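Local coordinates for protein PipY (Synechococcus elongatus, PDB 5NLC) that binds the vitamin B6 cofactor pyridoxal 5'-phosphate in a modified TIM barrel and is probably involved in keeping cellular levels of that cofactor in balance, at residues L187-M192 against A206-V211. Numbering follows the deposited sequence.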
ATOM      1  N   LEU A 187      -6.976   4.006  11.764  1.00 30.89           N
ATOM      2  CA  LEU A 187      -6.426   4.725  10.616  1.00 30.22           C
ATOM      3  C   LEU A 187      -5.047   5.306  10.791  1.00 29.43           C
ATOM      4  O   LEU A 187      -4.865   6.452  10.523  1.00 30.63           O
ATOM      5  CB  LEU A 187      -7.334   5.840  10.103  1.00 30.84           C
ATOM      6  CG  LEU A 187      -8.629   5.542   9.413  1.00 34.19           C
ATOM      7  CD1 LEU A 187      -9.251   6.851   9.012  1.00 35.47           C
ATOM      8  CD2 LEU A 187      -8.436   4.663   8.174  1.00 33.91           C
ATOM      9  N   THR A 188      -4.073   4.463  11.105  1.00 30.08           N
ATOM     10  CA  THR A 188      -2.765   4.922  11.548  1.00 29.91           C
ATOM     11  C   THR A 188      -1.760   5.044  10.382  1.00 26.65           C
ATOM     12  O   THR A 188      -0.684   5.562  10.593  1.00 28.16           O
ATOM     13  CB  THR A 188      -2.161   3.934  12.591  1.00 32.35           C
ATOM     14  OG1 THR A 188      -2.071   2.597  12.034  1.00 35.74           O
ATOM     15  CG2 THR A 188      -3.003   3.880  13.859  1.00 34.92           C
ATOM     16  N   GLU A 189      -2.081   4.572   9.184  1.00 23.36           N
ATOM     17  CA  GLU A 189      -1.064   4.445   8.113  1.00 21.55           C
ATOM     18  C   GLU A 189      -1.286   5.465   7.015  1.00 18.74           C
ATOM     19  O   GLU A 189      -2.392   5.774   6.680  1.00 17.61           O
ATOM     20  CB  GLU A 189      -1.091   3.053   7.431  1.00 22.37           C
ATOM     21  CG  GLU A 189      -0.950   1.882   8.406  1.00 24.56           C
ATOM     22  CD  GLU A 189       0.265   1.990   9.301  1.00 26.27           C
ATOM     23  OE1 GLU A 189       1.343   2.427   8.853  1.00 27.07           O
ATOM     24  OE2 GLU A 189       0.124   1.728  10.506  1.00 31.78           O
ATOM     25  N   LEU A 190      -0.192   5.880   6.418  1.00 17.37           N
ATOM     26  CA  LEU A 190      -0.186   6.685   5.215  1.00 17.86           C
ATOM     27  C   LEU A 190       0.737   6.027   4.193  1.00 16.18           C
ATOM     28  O   LEU A 190       1.960   6.051   4.358  1.00 15.40           O
ATOM     29  CB  LEU A 190       0.303   8.093   5.557  1.00 19.38           C
ATOM     30  CG  LEU A 190      -0.672   9.044   6.225  1.00 21.53           C
ATOM     31  CD1 LEU A 190       0.029  10.330   6.677  1.00 21.30           C
ATOM     32  CD2 LEU A 190      -1.925   9.297   5.421  1.00 22.47           C
ATOM     33  N   SER A 191       0.137   5.477   3.154  1.00 15.68           N
ATOM     34  CA  SER A 191       0.811   4.737   2.122  1.00 16.33           C
ATOM     35  C   SER A 191       1.016   5.748   0.969  1.00 15.96           C
ATOM     36  O   SER A 191       0.124   6.005   0.225  1.00 17.25           O
ATOM     37  CB  SER A 191      -0.004   3.546   1.643  1.00 16.75           C
ATOM     38  OG  SER A 191       0.808   2.914   0.662  1.00 16.85           O
ATOM     39  N   MET A 192       2.167   6.383   0.933  1.00 15.39           N
ATOM     40  CA  MET A 192       2.473   7.459  -0.007  0.50 15.33           C
ATOM     41  C   MET A 192       4.011   7.518  -0.141  1.00 15.54           C
ATOM     42  O   MET A 192       4.700   7.305   0.825  1.00 15.58           O
ATOM     43  CB  MET A 192       1.906   8.829   0.452  0.50 15.16           C
ATOM     44  CG  MET A 192       2.317   9.327   1.843  0.50 14.74           C
ATOM     45  SD  MET A 192       1.373  10.799   2.401  0.50 14.85           S
ATOM     46  CE  MET A 192       2.264  11.315   3.836  0.50 14.10           C
ATOM     47  N   ALA A 206       4.519   9.934   5.820  1.00 16.65           N
ATOM     48  CA  ALA A 206       4.300   8.545   5.276  1.00 16.39           C
ATOM     49  C   ALA A 206       4.725   7.487   6.263  1.00 17.05           C
ATOM     50  O   ALA A 206       5.770   7.616   6.939  1.00 17.33           O
ATOM     51  CB  ALA A 206       5.076   8.299   3.976  1.00 16.21           C
ATOM     52  N   THR A 207       3.966   6.438   6.345  1.00 16.55           N
ATOM     53  CA  THR A 207       4.389   5.271   7.097  1.00 17.74           C
ATOM     54  C   THR A 207       4.802   4.081   6.209  1.00 18.57           C
ATOM     55  O   THR A 207       5.455   3.163   6.704  1.00 20.74           O
ATOM     56  CB  THR A 207       3.312   4.830   8.078  1.00 18.99           C
ATOM     57  OG1 THR A 207       2.128   4.452   7.365  1.00 18.54           O
ATOM     58  CG2 THR A 207       2.996   5.993   9.152  1.00 19.72           C
ATOM     59  N   TRP A 208       4.361   4.034   4.961  1.00 17.76           N
ATOM     60  CA  TRP A 208       4.739   2.978   4.036  1.00 18.32           C
ATOM     61  C   TRP A 208       5.235   3.673   2.789  1.00 17.40           C
ATOM     62  O   TRP A 208       4.459   4.418   2.221  1.00 17.84           O
ATOM     63  CB  TRP A 208       3.529   2.137   3.603  1.00 18.69           C
ATOM     64  CG  TRP A 208       2.933   1.237   4.612  1.00 20.12           C
ATOM     65  CD1 TRP A 208       1.669   1.343   5.110  1.00 21.96           C
ATOM     66  CD2 TRP A 208       3.462  -0.014   5.129  1.00 20.76           C
ATOM     67  NE1 TRP A 208       1.375   0.251   5.902  1.00 23.80           N
ATOM     68  CE2 TRP A 208       2.474  -0.567   5.982  1.00 22.44           C
ATOM     69  CE3 TRP A 208       4.654  -0.696   4.984  1.00 21.45           C
ATOM     70  CZ2 TRP A 208       2.683  -1.754   6.698  1.00 23.43           C
ATOM     71  CZ3 TRP A 208       4.855  -1.923   5.679  1.00 21.37           C
ATOM     72  CH2 TRP A 208       3.899  -2.403   6.546  1.00 22.87           C
ATOM     73  N   ILE A 209       6.484   3.445   2.370  1.00 17.36           N
ATOM     74  CA  ILE A 209       6.947   3.897   1.081  1.00 17.81           C
ATOM     75  C   ILE A 209       7.275   2.707   0.156  1.00 18.22           C
ATOM     76  O   ILE A 209       7.507   1.608   0.634  1.00 18.79           O
ATOM     77  CB  ILE A 209       8.169   4.843   1.172  1.00 18.11           C
ATOM     78  CG1 ILE A 209       9.380   4.145   1.799  1.00 18.67           C
ATOM     79  CG2 ILE A 209       7.779   6.065   1.998  1.00 18.90           C
ATOM     80  CD1 ILE A 209      10.644   4.938   1.747  1.00 19.21           C
ATOM     81  N   ARG A 210       7.350   2.971  -1.128  1.00 19.08           N
ATOM     82  CA  ARG A 210       7.453   1.929  -2.191  1.00 20.38           C
ATOM     83  C   ARG A 210       8.694   2.170  -2.983  1.00 20.89           C
ATOM     84  O   ARG A 210       8.758   3.166  -3.708  1.00 20.34           O
ATOM     85  CB  ARG A 210       6.269   1.987  -3.220  1.00 22.00           C
ATOM     86  CG  ARG A 210       4.938   2.009  -2.616  1.00 23.69           C
ATOM     87  CD  ARG A 210       3.731   2.023  -3.572  1.00 24.61           C
ATOM     88  NE  ARG A 210       3.526   3.181  -4.444  1.00 24.20           N
ATOM     89  CZ  ARG A 210       3.077   4.365  -4.043  1.00 25.11           C
ATOM     90  NH1 ARG A 210       2.855   4.624  -2.750  1.00 26.72           N
ATOM     91  NH2 ARG A 210       2.853   5.307  -4.939  1.00 26.24           N
ATOM     92  N   VAL A 211       9.669   1.269  -2.913  1.00 21.05           N
ATOM     93  CA  VAL A 211      10.910   1.460  -3.650  1.00 22.91           C
ATOM     94  C   VAL A 211      11.303   0.174  -4.370  1.00 23.27           C
ATOM     95  O   VAL A 211      11.101  -0.902  -3.840  1.00 22.11           O
ATOM     96  CB  VAL A 211      12.042   1.890  -2.695  1.00 26.04           C
ATOM     97  CG1 VAL A 211      11.760   3.247  -2.074  1.00 25.71           C
ATOM     98  CG2 VAL A 211      12.140   0.903  -1.545  1.00 28.20           C
TER
HETATM   99  O   HOH W   1       4.200   1.198   8.533  1.00 40.07           O
HETATM  100  O   HOH W   2       3.317   3.494  -0.254  1.00 22.50           O
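Leu190 and Thr207 exchange two hydrogen bonds where the last two parallel strands of a TIM barrel meet, an example of side chains completing a closure that the backbones only begin. Ser191 and Trp208 form a single bridge between strands running 23° apart. Leu190 O accepts twice: from Thr207 N at 2.8 Å, on a lone pair, and from Trp208 N at 3.2 Å, above the carbonyl plane. Met192 N gives to Trp208 O.

The hydroxyl of Thr207 extends this pairing. Thr207 OG1, set between its own backbone N and carbonyl carbon (chi1 62°), receives Leu190 N at 2.9 Å and donates to Glu189 OE1 at 2.6 Å, on the anti side but 32° out of the carboxylate plane. Thr188 OG1 donates to the other oxygen, OE2, so both carboxylate oxygens are held. A glutamine in place of Glu189 would probably leave one of the two hydroxyls, that of Thr207 or that of Thr188, without an acceptor, because the amide offers one oxygen and not two.

Water supplies further links. One molecule donates to Glu189 OE1 and Thr207 O, lying over one face of the Trp208 ring; a second joins Ser191 OG, Trp208 O and Arg210 NH1, tying the seam to an arginine of the pyridoxal phosphate site. Ser191 OG also bonds to His89.

Apolar contact falls to Met192, whose CG, in one of two modelled conformers, lies 3.6 Å from Ala206 CB. Met192 and Ala206 both pack on Ala201 of helix 198-203, while Leu190 touches helix 161-181. The tryptophan meets histidines of the barrel interior edge-to-face, and strands 147-152 and 20-24 flank the pair.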